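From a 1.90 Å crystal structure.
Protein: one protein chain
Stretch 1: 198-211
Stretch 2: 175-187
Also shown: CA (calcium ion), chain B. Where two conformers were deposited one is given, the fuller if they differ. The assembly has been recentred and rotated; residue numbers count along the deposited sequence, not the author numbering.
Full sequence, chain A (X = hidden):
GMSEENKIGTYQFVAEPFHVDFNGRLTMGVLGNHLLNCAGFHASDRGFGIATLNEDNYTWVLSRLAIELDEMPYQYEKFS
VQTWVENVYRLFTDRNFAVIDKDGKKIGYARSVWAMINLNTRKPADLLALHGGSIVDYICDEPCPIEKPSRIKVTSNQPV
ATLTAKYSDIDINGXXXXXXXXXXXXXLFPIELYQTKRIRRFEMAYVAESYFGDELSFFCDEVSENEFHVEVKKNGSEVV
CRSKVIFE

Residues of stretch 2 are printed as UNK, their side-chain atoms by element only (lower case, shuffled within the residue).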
ATOM      1  N   ARG A 198       0.113 -19.274  10.148  1.00 34.53           N
ATOM      2  CA  ARG A 198       0.511 -18.377   9.073  1.00 36.49           C
ATOM      3  C   ARG A 198       0.110 -18.999   7.759  1.00 32.35           C
ATOM      4  O   ARG A 198      -0.021 -20.212   7.673  1.00 30.41           O
ATOM      5  CB  ARG A 198       2.014 -18.152   9.091  1.00 36.55           C
ATOM      6  CG  ARG A 198       2.819 -19.396   9.066  1.00 47.02           C
ATOM      7  CD  ARG A 198       4.287 -19.081   9.181  1.00 58.18           C
ATOM      8  NE  ARG A 198       4.730 -18.434   7.963  1.00 57.33           N
ATOM      9  CZ  ARG A 198       4.975 -19.071   6.820  1.00 62.94           C
ATOM     10  NH1 ARG A 198       4.852 -20.396   6.725  1.00 53.68           N
ATOM     11  NH2 ARG A 198       5.357 -18.363   5.769  1.00 62.51           N
ATOM     12  N   ILE A 199      -0.009 -18.152   6.734  1.00 32.82           N
ATOM     13  CA  ILE A 199      -0.325 -18.602   5.405  1.00 34.50           C
ATOM     14  C   ILE A 199       0.951 -19.159   4.796  1.00 33.83           C
ATOM     15  O   ILE A 199       1.917 -18.429   4.623  1.00 34.73           O
ATOM     16  CB  ILE A 199      -0.842 -17.462   4.514  1.00 32.33           C
ATOM     17  CG1 ILE A 199      -2.137 -16.897   5.112  1.00 33.96           C
ATOM     18  CG2 ILE A 199      -1.121 -18.004   3.074  1.00 32.82           C
ATOM     19  CD1 ILE A 199      -2.662 -15.646   4.410  1.00 36.03           C
ATOM     20  N   ARG A 200       0.942 -20.434   4.438  1.00 30.18           N
ATOM     21  CA  ARG A 200       2.078 -21.044   3.756  1.00 33.89           C
ATOM     22  C   ARG A 200       1.946 -21.076   2.248  1.00 34.76           C
ATOM     23  O   ARG A 200       2.953 -21.030   1.542  1.00 36.26           O
ATOM     24  CB  ARG A 200       2.396 -22.416   4.321  1.00 37.00           C
ATOM     25  CG  ARG A 200       1.686 -23.608   3.763  1.00 50.48           C
ATOM     26  CD  ARG A 200       2.598 -24.848   3.906  1.00 66.67           C
ATOM     27  NE  ARG A 200       3.776 -24.742   3.025  1.00 74.37           N
ATOM     28  CZ  ARG A 200       5.004 -24.335   3.374  1.00 78.95           C
ATOM     29  NH1 ARG A 200       5.316 -23.988   4.628  1.00 79.01           N
ATOM     30  NH2 ARG A 200       5.954 -24.285   2.443  1.00 81.90           N
ATOM     31  N   ARG A 201       0.715 -21.146   1.752  1.00 33.78           N
ATOM     32  CA  ARG A 201       0.494 -21.053   0.308  1.00 32.68           C
ATOM     33  C   ARG A 201      -0.727 -20.230   0.013  1.00 33.07           C
ATOM     34  O   ARG A 201      -1.743 -20.358   0.684  1.00 34.26           O
ATOM     35  CB  ARG A 201       0.365 -22.430  -0.325  1.00 35.30           C
ATOM     36  CG  ARG A 201       0.270 -22.328  -1.873  1.00 34.34           C
ATOM     37  CD  ARG A 201       0.619 -23.549  -2.511  1.00 38.31           C
ATOM     38  NE  ARG A 201       0.274 -23.489  -3.931  1.00 42.19           N
ATOM     39  CZ  ARG A 201       1.124 -23.567  -4.947  1.00 39.27           C
ATOM     40  NH1 ARG A 201       2.451 -23.654  -4.743  1.00 36.41           N
ATOM     41  NH2 ARG A 201       0.624 -23.549  -6.189  1.00 36.77           N
ATOM     42  N   PHE A 202      -0.614 -19.379  -1.005  1.00 31.12           N
ATOM     43  CA  PHE A 202      -1.652 -18.468  -1.395  1.00 31.98           C
ATOM     44  C   PHE A 202      -1.708 -18.397  -2.922  1.00 32.50           C
ATOM     45  O   PHE A 202      -0.690 -18.158  -3.590  1.00 33.37           O
ATOM     46  CB  PHE A 202      -1.406 -17.093  -0.771  1.00 36.40           C
ATOM     47  CG  PHE A 202      -2.438 -16.075  -1.154  1.00 35.77           C
ATOM     48  CD1 PHE A 202      -3.681 -16.073  -0.552  1.00 39.12           C
ATOM     49  CD2 PHE A 202      -2.163 -15.142  -2.143  1.00 39.37           C
ATOM     50  CE1 PHE A 202      -4.641 -15.164  -0.933  1.00 34.91           C
ATOM     51  CE2 PHE A 202      -3.093 -14.252  -2.511  1.00 41.00           C
ATOM     52  CZ  PHE A 202      -4.342 -14.254  -1.897  1.00 37.26           C
ATOM     53  N   GLU A 203      -2.890 -18.627  -3.477  1.00 32.95           N
ATOM     54  CA  GLU A 203      -3.070 -18.558  -4.919  1.00 34.89           C
ATOM     55  C   GLU A 203      -4.216 -17.639  -5.317  1.00 31.88           C
ATOM     56  O   GLU A 203      -5.189 -17.540  -4.620  1.00 31.05           O
ATOM     57  CB  GLU A 203      -3.350 -19.938  -5.480  1.00 32.94           C
ATOM     58  CG  GLU A 203      -2.399 -21.020  -5.074  1.00 35.01           C
ATOM     59  CD  GLU A 203      -2.808 -22.404  -5.574  1.00 43.02           C
ATOM     60  OE1 GLU A 203      -3.716 -22.515  -6.426  1.00 48.09           O
ATOM     61  OE2 GLU A 203      -2.229 -23.392  -5.070  1.00 48.78           O
HETATM   62  N   MSE A 204      -4.041 -16.942  -6.417  1.00 28.78           N
HETATM   63  CA  MSE A 204      -5.043 -16.064  -7.012  1.00 31.85           C
HETATM   64  C   MSE A 204      -5.229 -16.517  -8.449  1.00 33.02           C
HETATM   65  O   MSE A 204      -4.236 -16.864  -9.148  1.00 33.16           O
HETATM   66  CB  MSE A 204      -4.541 -14.639  -7.068  1.00 34.14           C
HETATM   67  CG  MSE A 204      -4.413 -13.991  -5.713  1.00 38.27           C
HETATM   68 SE   MSE A 204      -6.255 -13.807  -4.906  0.75 39.87          SE
HETATM   69  CE  MSE A 204      -7.367 -12.947  -6.331  1.00 38.67           C
ATOM     70  N   ALA A 205      -6.491 -16.522  -8.874  1.00 32.71           N
ATOM     71  CA  ALA A 205      -6.857 -16.660 -10.292  1.00 32.65           C
ATOM     72  C   ALA A 205      -7.709 -15.462 -10.676  1.00 33.07           C
ATOM     73  O   ALA A 205      -8.735 -15.203 -10.063  1.00 33.20           O
ATOM     74  CB  ALA A 205      -7.636 -17.955 -10.531  1.00 32.27           C
ATOM     75  N   TYR A 206      -7.311 -14.756 -11.719  1.00 31.21           N
ATOM     76  CA  TYR A 206      -7.965 -13.481 -12.068  1.00 31.35           C
ATOM     77  C   TYR A 206      -8.809 -13.792 -13.264  1.00 32.60           C
ATOM     78  O   TYR A 206      -8.301 -14.112 -14.340  1.00 33.61           O
ATOM     79  CB  TYR A 206      -6.932 -12.386 -12.363  1.00 31.39           C
ATOM     80  CG  TYR A 206      -6.174 -11.987 -11.129  1.00 34.97           C
ATOM     81  CD1 TYR A 206      -6.767 -11.135 -10.179  1.00 38.41           C
ATOM     82  CD2 TYR A 206      -4.914 -12.484 -10.868  1.00 36.99           C
ATOM     83  CE1 TYR A 206      -6.112 -10.793  -9.002  1.00 36.42           C
ATOM     84  CE2 TYR A 206      -4.249 -12.123  -9.690  1.00 30.75           C
ATOM     85  CZ  TYR A 206      -4.841 -11.276  -8.785  1.00 33.93           C
ATOM     86  OH  TYR A 206      -4.172 -10.945  -7.628  1.00 36.81           O
ATOM     87  N   VAL A 207     -10.113 -13.750 -13.060  1.00 33.76           N
ATOM     88  CA  VAL A 207     -11.057 -14.231 -14.057  1.00 35.28           C
ATOM     89  C   VAL A 207     -11.673 -13.111 -14.909  1.00 37.57           C
ATOM     90  O   VAL A 207     -11.849 -13.266 -16.104  1.00 35.92           O
ATOM     91  CB  VAL A 207     -12.142 -15.083 -13.377  1.00 34.92           C
ATOM     92  CG1 VAL A 207     -13.119 -15.668 -14.418  1.00 38.28           C
ATOM     93  CG2 VAL A 207     -11.466 -16.171 -12.525  1.00 33.90           C
ATOM     94  N   ALA A 208     -12.033 -12.007 -14.279  1.00 34.62           N
ATOM     95  CA  ALA A 208     -12.765 -10.938 -14.926  1.00 33.01           C
ATOM     96  C   ALA A 208     -12.595  -9.690 -14.084  1.00 33.25           C
ATOM     97  O   ALA A 208     -12.070  -9.756 -12.958  1.00 34.34           O
ATOM     98  CB  ALA A 208     -14.205 -11.282 -15.066  1.00 29.69           C
ATOM     99  N   GLU A 209     -13.046  -8.563 -14.621  1.00 35.26           N
ATOM    100  CA  GLU A 209     -12.807  -7.259 -14.026  1.00 37.71           C
ATOM    101  C   GLU A 209     -14.009  -6.790 -13.253  1.00 36.81           C
ATOM    102  O   GLU A 209     -15.131  -7.126 -13.590  1.00 36.90           O
ATOM    103  CB  GLU A 209     -12.462  -6.211 -15.101  1.00 38.05           C
ATOM    104  CG  GLU A 209     -11.258  -6.534 -15.927  1.00 44.27           C
ATOM    105  CD  GLU A 209      -9.908  -6.484 -15.166  1.00 65.30           C
ATOM    106  OE1 GLU A 209      -9.886  -6.342 -13.919  1.00 71.94           O
ATOM    107  OE2 GLU A 209      -8.844  -6.589 -15.832  1.00 72.70           O
ATOM    108  N   SER A 210     -13.737  -6.009 -12.206  1.00 35.15           N
ATOM    109  CA  SER A 210     -14.744  -5.297 -11.420  1.00 36.36           C
ATOM    110  C   SER A 210     -14.450  -3.810 -11.505  1.00 34.09           C
ATOM    111  O   SER A 210     -13.291  -3.408 -11.635  1.00 31.08           O
ATOM    112  CB  SER A 210     -14.670  -5.697  -9.944  1.00 36.89           C
ATOM    113  OG  SER A 210     -14.980  -7.059  -9.813  1.00 49.98           O
ATOM    114  N   TYR A 211     -15.504  -3.018 -11.381  1.00 30.44           N
ATOM    115  CA  TYR A 211     -15.442  -1.574 -11.529  1.00 33.29           C
ATOM    116  C   TYR A 211     -15.943  -0.884 -10.254  1.00 34.79           C
ATOM    117  O   TYR A 211     -16.557  -1.512  -9.360  1.00 35.88           O
ATOM    118  CB  TYR A 211     -16.315  -1.164 -12.700  1.00 35.81           C
ATOM    119  CG  TYR A 211     -15.952  -1.927 -13.948  1.00 38.84           C
ATOM    120  CD1 TYR A 211     -14.832  -1.599 -14.675  1.00 42.98           C
ATOM    121  CD2 TYR A 211     -16.707  -3.015 -14.362  1.00 46.25           C
ATOM    122  CE1 TYR A 211     -14.475  -2.327 -15.824  1.00 51.03           C
ATOM    123  CE2 TYR A 211     -16.362  -3.751 -15.502  1.00 52.16           C
ATOM    124  CZ  TYR A 211     -15.248  -3.401 -16.220  1.00 46.27           C
ATOM    125  OH  TYR A 211     -14.917  -4.117 -17.338  1.00 52.27           O
ATOM    126  N   UNK A 175     -10.344  -0.413 -13.061  1.00 34.24           N
ATOM    127  CA  UNK A 175     -10.822  -1.631 -12.424  0.50 35.16           C
ATOM    128  C   UNK A 175     -10.161  -1.865 -11.072  1.00 34.66           C
ATOM    129  O   UNK A 175      -9.161  -1.251 -10.716  1.00 36.23           O
ATOM    130  c   UNK A 175      -7.806  -3.410 -15.425  0.50 43.16           C
ATOM    131  n   UNK A 175      -7.220  -3.455 -14.242  0.50 41.78           N
ATOM    132  c   UNK A 175      -8.171  -3.272 -13.266  0.50 36.59           C
ATOM    133  c   UNK A 175     -10.726  -2.853 -13.349  0.50 36.24           C
ATOM    134  c   UNK A 175      -9.357  -3.096 -13.893  0.50 37.18           C
ATOM    135  n   UNK A 175      -9.097  -3.190 -15.244  0.50 40.69           N
ATOM    136  N   UNK A 176     -10.808  -2.722 -10.297  1.00 32.44           N
ATOM    137  CA  UNK A 176     -10.298  -3.137  -9.031  1.00 33.96           C
ATOM    138  C   UNK A 176      -8.973  -3.827  -9.258  1.00 34.48           C
ATOM    139  O   UNK A 176      -8.863  -4.739 -10.069  1.00 33.17           O
ATOM    140  c   UNK A 176     -10.624  -4.614  -7.011  1.00 31.85           C
ATOM    141  c   UNK A 176     -12.486  -3.289  -7.965  1.00 29.09           C
ATOM    142  c   UNK A 176     -11.288  -4.055  -8.289  1.00 33.52           C
ATOM    143  N   UNK A 177      -7.945  -3.366  -8.562  1.00 35.84           N
ATOM    144  CA  UNK A 177      -6.619  -3.831  -8.859  1.00 37.96           C
ATOM    145  C   UNK A 177      -6.324  -5.203  -8.224  1.00 36.97           C
ATOM    146  O   UNK A 177      -7.004  -5.650  -7.284  1.00 35.10           O
ATOM    147  o   UNK A 177      -4.777  -3.566  -6.620  1.00 40.66           O
ATOM    148  c   UNK A 177      -5.042  -2.580  -7.256  1.00 44.16           C
ATOM    149  n   UNK A 177      -4.794  -1.338  -6.802  1.00 41.23           N
ATOM    150  c   UNK A 177      -5.573  -2.696  -8.661  1.00 38.90           C
ATOM    151  N   UNK A 178      -5.357  -5.887  -8.823  1.00 37.88           N
ATOM    152  CA  UNK A 178      -4.947  -7.226  -8.434  1.00 41.16           C
ATOM    153  C   UNK A 178      -4.683  -7.414  -6.947  1.00 39.87           C
ATOM    154  O   UNK A 178      -5.051  -8.447  -6.349  1.00 39.31           O
ATOM    155  c   UNK A 178      -3.640  -7.556  -9.159  1.00 43.12           C
ATOM    156  o   UNK A 178      -3.815  -7.488 -10.540  1.00 52.33           O
ATOM    157  N   UNK A 179      -4.034  -6.406  -6.357  1.00 38.46           N
ATOM    158  CA  UNK A 179      -3.620  -6.438  -4.963  1.00 38.66           C
ATOM    159  C   UNK A 179      -4.778  -6.189  -4.014  1.00 36.73           C
ATOM    160  O   UNK A 179      -4.817  -6.739  -2.921  1.00 34.90           O
ATOM    161  c   UNK A 179      -2.497  -5.393  -4.714  1.00 42.10           C
ATOM    162  c   UNK A 179      -0.898  -7.127  -5.614  1.00 38.62           C
ATOM    163  c   UNK A 179      -1.314  -5.688  -5.621  1.00 46.22           C
ATOM    164  c   UNK A 179      -2.017  -5.422  -3.289  1.00 42.73           C
ATOM    165  N   UNK A 180      -5.719  -5.346  -4.416  1.00 35.05           N
ATOM    166  CA  UNK A 180      -6.861  -5.063  -3.588  1.00 32.43           C
ATOM    167  C   UNK A 180      -7.718  -6.299  -3.416  1.00 32.65           C
ATOM    168  O   UNK A 180      -8.255  -6.506  -2.343  1.00 32.49           O
ATOM    169  c   UNK A 180      -7.001  -2.075  -2.653  1.00 38.94           C
ATOM    170  n   UNK A 180      -6.758  -0.593  -0.277  1.00 58.65           N
ATOM    171  c   UNK A 180      -6.956  -2.579  -4.067  1.00 38.38           C
ATOM    172  c   UNK A 180      -7.684  -3.917  -4.172  1.00 34.84           C
ATOM    173  c   UNK A 180      -5.908  -0.360  -1.276  1.00 57.68           C
ATOM    174  n   UNK A 180      -6.007  -1.040  -2.421  1.00 50.70           N
ATOM    175  n   UNK A 180      -4.971   0.570  -1.132  1.00 60.95           N
ATOM    176  N   UNK A 181      -7.815  -7.151  -4.440  1.00 32.20           N
ATOM    177  CA  UNK A 181      -8.518  -8.419  -4.246  1.00 33.14           C
ATOM    178  C   UNK A 181      -7.878  -9.293  -3.166  1.00 33.21           C
ATOM    179  O   UNK A 181      -8.590  -9.941  -2.411  1.00 30.62           O
ATOM    180  c   UNK A 181     -11.215  -7.944  -8.691  1.00 31.02           C
ATOM    181  c   UNK A 181      -8.990  -8.328  -7.823  1.00 36.16           C
ATOM    182  c   UNK A 181      -8.574  -9.223  -5.519  1.00 35.50           C
ATOM    183  c   UNK A 181      -9.838  -7.928  -8.861  1.00 35.02           C
ATOM    184  c   UNK A 181      -9.499  -8.738  -6.599  1.00 35.98           C
ATOM    185  c   UNK A 181     -10.899  -8.740  -6.435  1.00 34.74           C
ATOM    186  o   UNK A 181     -11.986  -7.551  -9.777  1.00 34.83           O
ATOM    187  c   UNK A 181     -11.757  -8.336  -7.477  1.00 35.40           C
ATOM    188  N   UNK A 182      -6.547  -9.357  -3.156  1.00 33.19           N
ATOM    189  CA  UNK A 182      -5.800 -10.090  -2.125  1.00 34.62           C
ATOM    190  C   UNK A 182      -6.141  -9.595  -0.720  1.00 36.11           C
ATOM    191  O   UNK A 182      -6.500 -10.399   0.158  1.00 35.16           O
ATOM    192  c   UNK A 182      -2.407 -10.631  -4.061  1.00 33.86           C
ATOM    193  c   UNK A 182      -3.512 -10.677  -1.211  1.00 32.62           C
ATOM    194  c   UNK A 182      -4.276 -10.007  -2.359  1.00 33.22           C
ATOM    195  c   UNK A 182      -3.925 -10.679  -3.699  1.00 36.52           C
ATOM    196  N   UNK A 183      -6.039  -8.285  -0.503  1.00 35.55           N
ATOM    197  CA  UNK A 183      -6.408  -7.687   0.783  1.00 38.62           C
ATOM    198  C   UNK A 183      -7.826  -8.033   1.221  1.00 34.31           C
ATOM    199  O   UNK A 183      -8.051  -8.399   2.371  1.00 33.50           O
ATOM    200  o   UNK A 183      -5.828  -3.421   1.041  1.00 56.74           O
ATOM    201  o   UNK A 183      -3.702  -3.507   0.341  1.00 62.72           O
ATOM    202  c   UNK A 183      -6.304  -6.167   0.740  1.00 39.51           C
ATOM    203  c   UNK A 183      -4.860  -5.623   0.674  1.00 56.52           C
ATOM    204  c   UNK A 183      -4.790  -4.063   0.683  1.00 54.49           C
ATOM    205  N   UNK A 184      -8.797  -7.893   0.317  1.00 31.77           N
ATOM    206  CA  UNK A 184     -10.184  -8.190   0.709  1.00 31.97           C
ATOM    207  C   UNK A 184     -10.399  -9.683   1.053  1.00 29.63           C
ATOM    208  O   UNK A 184     -11.132 -10.005   1.951  1.00 30.98           O
ATOM    209  c   UNK A 184     -11.167  -7.707  -0.359  1.00 32.37           C
ATOM    210  c   UNK A 184     -10.959  -5.463  -1.658  1.00 43.33           C
ATOM    211  n   UNK A 184     -11.020  -4.148  -1.269  1.00 43.79           N
ATOM    212  c   UNK A 184     -11.150  -6.219  -0.550  1.00 38.57           C
ATOM    213  c   UNK A 184     -11.234  -4.094   0.034  1.00 47.76           C
ATOM    214  n   UNK A 184     -11.323  -5.332   0.494  1.00 46.02           N
ATOM    215  N   UNK A 185      -9.743 -10.585   0.332  1.00 34.29           N
ATOM    216  CA  UNK A 185      -9.885 -12.011   0.588  1.00 34.27           C
ATOM    217  C   UNK A 185      -9.308 -12.356   1.960  1.00 35.57           C
ATOM    218  O   UNK A 185      -9.942 -13.066   2.773  1.00 31.91           O
ATOM    219  c   UNK A 185      -9.099 -14.327  -0.185  1.00 31.18           C
ATOM    220  c   UNK A 185      -9.225 -12.847  -0.559  1.00 36.23           C
ATOM    221  c   UNK A 185     -10.059 -12.714  -1.841  1.00 33.62           C
ATOM    222  c   UNK A 185      -9.327 -13.121  -3.053  1.00 38.02           C
ATOM    223  N   UNK A 186      -8.114 -11.832   2.217  1.00 33.26           N
ATOM    224  CA  UNK A 186      -7.426 -12.094   3.488  1.00 35.45           C
ATOM    225  C   UNK A 186      -8.156 -11.482   4.657  1.00 32.25           C
ATOM    226  O   UNK A 186      -8.081 -12.028   5.744  1.00 31.37           O
ATOM    227  c   UNK A 186      -5.170 -12.549   2.422  1.00 40.54           C
ATOM    228  c   UNK A 186      -5.960 -11.685   3.450  1.00 35.37           C
ATOM    229  c   UNK A 186      -5.412 -14.069   2.616  1.00 46.54           C
ATOM    230  c   UNK A 186      -3.691 -12.244   2.473  1.00 40.31           C
ATOM    231  N   UNK A 187      -8.972 -10.446   4.429  1.00 34.45           N
ATOM    232  CA  UNK A 187      -9.856  -9.917   5.510  1.00 34.23           C
ATOM    233  C   UNK A 187     -11.029 -10.808   5.879  1.00 35.11           C
ATOM    234  O   UNK A 187     -11.678 -10.536   6.853  1.00 35.50           O
ATOM    235  c   UNK A 187     -10.388  -8.508   5.194  1.00 37.08           C
ATOM    236  c   UNK A 187      -9.286  -7.411   5.284  1.00 41.82           C
ATOM    237  o   UNK A 187      -8.311  -7.618   6.032  1.00 43.08           O
ATOM    238  o   UNK A 187      -9.402  -6.346   4.618  1.00 38.40           O
TER
HETATM  239 CA    CA B 248      -5.191  -3.302 -13.171  1.00 69.48          CA
HETATM  240  O   HOH W   1     -10.835  -6.093 -11.497  1.00 26.69           O
HETATM  241  O   HOH W   2      -4.536  -4.827 -11.709  1.00 36.55           O

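Position 175 carries one carbon and a five-membered ring of three carbons and two nitrogens; E209 OE1 lies over one face of the ring, and the first carbon meets S210 O. It is histidine. H175 binds the calcium ion through NE2 at 2.3 Å, as an imidazole nitrogen with a free lone pair can, while E209 OE1 is 3.3 Å from H175 CG.

Position 176 has three carbons, forked at CB, packed against S210: valine. Its backbone N donates to S210 O at 2.9 Å, and its compact side chain suits a buried site, V176 CG2 lying 3.8 Å from S210 CB.

At 177 two carbons end in one oxygen and one nitrogen, touching nothing on stretch 1. This is asparagine, a classic N-cap: N177 OD1 accepts from the backbone N of residue 180 at 3.0 Å and, weakly, from that of 179 at 2.9 Å.

Position 178 has one carbon and one oxygen, the carbon near the Y206 hydroxyl: serine, small and partly exposed. Y206 OH donates to S178 O at 2.9 Å and lies 3.8 Å from S178 CB.

Position 179 has four carbons, forked at the first with one arm two carbons long, and no contact with stretch 1: isoleucine, apolar and buried. Its CA-to-CB bond points away from stretch 1; the side-chain end comes nearer.

Position 180, three carbons, a nitrogen and a carbon bearing two more nitrogens, out of stretch 1's reach, is arginine. Partly exposed, it hydrogen-bonds elsewhere in the structure.

Position 181 has one carbon, then a ring of six carbons bearing one oxygen; the ring meets Y206 and the oxygen S210: tyrosine, combining apolar packing with a polar end. Y181 CD2 is 4.0 Å from Y206 CE1, and S210 OG donates to Y181 OH at 3.0 Å.

Position 182 repeats the fork of 179 and packs on F202 and M204: isoleucine, apolar as its buried site suits. I182 CG2 lies 3.7 Å from F202 CZ, and I182 CG1 3.9 Å from M204 CG.

Position 183, three carbons ending in two oxygens, touches nothing on stretch 1: glutamate. Its CA-to-CB bond points away, and E183 OE1 pairs by charge with R180 NH1 at 3.3 Å.

Position 184, one carbon then a five-membered ring of three carbons and two nitrogens, out of reach, is histidine, partly exposed and hydrogen-bonded elsewhere.

Position 185, forked like 182, meets the selenium of M204: isoleucine, buried and apolar; I185 CD1 is 3.7 Å from M204 SE.

Position 186 has four carbons forked at the second, one end carbon against I199 and F202: leucine, likewise buried. L186 CD2 lies 3.6 Å from I199 CD1 and 3.8 Å from F202 CE1.

Position 187, two carbons ending in two oxygens, clear of stretch 1, is aspartate, partly exposed and hydrogen-bonded elsewhere.

The helix and strand axes cross at 128°; the two stretches bury 718 Å², both sides summed. Y181, I182, I185 and L186 pack on I199, F202, M204 and Y206, while polar contacts gather near the helix start, where one water links V176 O, Y181 OH, E209 OE1 and S210 N.

Stretch 2 175-187: HVNSIRYIEHILD
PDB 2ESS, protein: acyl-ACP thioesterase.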